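Local coordinates for protein tRNA dimethylallyltransferase (PDB 3EXA) that probably transfers a dimethylallyl group from dimethylallyl diphosphate to the N6 atom of adenosine 37 in tRNAs that read codons beginning with uridine, at residues D261-K264 with R265-R269. Residues are numbered along the deposited sequence; the frame is centred on the assembly and turned at random.
Sequences DTLK and RNSRR
Two groups of Ser267 grip the carbonyl oxygen of Leu263: the backbone N at 2.8 Å and the hydroxyl OG at 2.9 Å, from opposite faces of the carbonyl plane. OG reaches it by turning back beside its own backbone N, and stands 36° out of that plane. Serine suits this buried position because the helix itself satisfies its small polar end; Leu263 CD1 packs against OG at 3.6 Å. One residue earlier, Asn266 N meets Thr262 O in a nearly straight bond (172°), and the side chains of this pair lie side by side, Thr262 CG2 resting 3.3 Å from Asn266 ND2. Their polar ends are held by other partners: ND2 by Glu245 of helix 244-251, and Thr262 OG1 by Glu258 O one turn back. All this belongs to the first half of helix 256-279, in an enzyme with a P-loop NTPase-like core; Ser267 touches Ile208 of helix 201-218 and lies about 6 Å, side chain to side chain, from Thr12, a likely substrate-binding residue. Asp261 and Arg265, oppositely charged and four apart, share a flank; the bent arginine brings NH1 to 3.7 Å from OD1 of Asp261, a long salt bridge with planes 52° apart. Arg268 lays the rim of one guanidinium face over Lys264 O. Long chains let both span to helix 201-218: Arg268 NH1 bonds to Asn209, and Lys264, extended beyond CG, carries NZ to Asp213.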
loop_
_atom_site.group_PDB
_atom_site.type_symbol
_atom_site.label_atom_id
_atom_site.label_comp_id
_atom_site.label_asym_id
_atom_site.label_seq_id
_atom_site.Cartn_x
_atom_site.Cartn_y
_atom_site.Cartn_z
ATOM N N ASP A 261 41.890 8.862 7.439
ATOM C CA ASP A 261 42.266 7.511 7.050
ATOM C C ASP A 261 41.031 6.671 6.723
ATOM O O ASP A 261 41.032 5.900 5.763
ATOM C CB ASP A 261 43.067 6.851 8.171
ATOM C CG ASP A 261 43.341 5.384 7.904
ATOM O OD1 ASP A 261 42.468 4.546 8.200
ATOM O OD2 ASP A 261 44.431 5.066 7.391
ATOM N N THR A 262 39.973 6.841 7.513
ATOM C CA THR A 262 38.728 6.099 7.321
ATOM C C THR A 262 37.983 6.557 6.070
ATOM O O THR A 262 37.358 5.749 5.372
ATOM C CB THR A 262 37.819 6.233 8.560
ATOM O OG1 THR A 262 38.408 5.517 9.658
ATOM C CG2 THR A 262 36.423 5.670 8.276
ATOM N N LEU A 263 38.061 7.851 5.787
ATOM C CA LEU A 263 37.420 8.413 4.604
ATOM C C LEU A 263 38.082 7.841 3.364
ATOM O O LEU A 263 37.413 7.486 2.398
ATOM C CB LEU A 263 37.557 9.940 4.595
ATOM C CG LEU A 263 37.207 10.656 3.289
ATOM C CD1 LEU A 263 35.864 10.165 2.774
ATOM C CD2 LEU A 263 37.170 12.157 3.516
ATOM N N LYS A 264 39.408 7.760 3.388
ATOM C CA LYS A 264 40.132 7.222 2.254
ATOM C C LYS A 264 39.746 5.769 2.008
ATOM O O LYS A 264 39.492 5.361 0.870
ATOM C CB LYS A 264 41.635 7.327 2.488
ATOM C CG LYS A 264 42.187 8.745 2.310
ATOM C CD LYS A 264 43.682 8.811 2.629
ATOM C CE LYS A 264 44.273 10.181 2.302
ATOM N NZ LYS A 264 45.748 10.226 2.514
ATOM N N ARG A 265 39.703 4.998 3.088
ATOM C CA ARG A 265 39.356 3.593 3.018
ATOM C C ARG A 265 37.940 3.434 2.483
ATOM O O ARG A 265 37.716 2.703 1.515
ATOM C CB ARG A 265 39.499 2.973 4.406
ATOM C CG ARG A 265 39.160 1.499 4.488
ATOM C CD ARG A 265 40.063 0.813 5.515
ATOM N NE ARG A 265 40.181 1.592 6.746
ATOM C CZ ARG A 265 39.161 1.893 7.546
ATOM N NH1 ARG A 265 39.362 2.611 8.646
ATOM N NH2 ARG A 265 37.937 1.473 7.250
ATOM N N ASN A 266 36.979 4.124 3.092
ATOM C CA ASN A 266 35.606 4.021 2.609
ATOM C C ASN A 266 35.510 4.458 1.148
ATOM O O ASN A 266 34.729 3.891 0.391
ATOM C CB ASN A 266 34.652 4.873 3.451
ATOM C CG ASN A 266 34.585 4.425 4.892
ATOM O OD1 ASN A 266 34.800 3.255 5.200
ATOM N ND2 ASN A 266 34.273 5.354 5.784
ATOM N N SER A 267 36.294 5.459 0.749
ATOM C CA SER A 267 36.258 5.922 -0.636
ATOM C C SER A 267 36.753 4.837 -1.591
ATOM O O SER A 267 36.226 4.685 -2.697
ATOM C CB SER A 267 37.108 7.184 -0.826
ATOM O OG SER A 267 36.504 8.322 -0.233
ATOM N N ARG A 268 37.773 4.092 -1.172
ATOM C CA ARG A 268 38.308 3.024 -2.004
ATOM C C ARG A 268 37.323 1.861 -2.048
ATOM O O ARG A 268 37.079 1.290 -3.110
ATOM C CB ARG A 268 39.655 2.528 -1.467
ATOM C CG ARG A 268 40.792 3.535 -1.571
ATOM C CD ARG A 268 42.103 2.858 -1.207
ATOM N NE ARG A 268 42.032 2.210 0.097
ATOM C CZ ARG A 268 42.417 2.775 1.239
ATOM N NH1 ARG A 268 42.907 4.007 1.243
ATOM N NH2 ARG A 268 42.323 2.108 2.379
ATOM N N ARG A 269 36.757 1.527 -0.888
ATOM C CA ARG A 269 35.786 0.437 -0.766
ATOM C C ARG A 269 34.557 0.702 -1.625
ATOM O O ARG A 269 33.955 -0.221 -2.178
ATOM C CB ARG A 269 35.324 0.299 0.687
ATOM C CG ARG A 269 35.433 -1.093 1.272
ATOM C CD ARG A 269 36.804 -1.301 1.891
ATOM N NE ARG A 269 36.718 -1.741 3.282
ATOM C CZ ARG A 269 36.188 -1.027 4.271
ATOM N NH1 ARG A 269 36.162 -1.523 5.501
ATOM N NH2 ARG A 269 35.687 0.180 4.038
#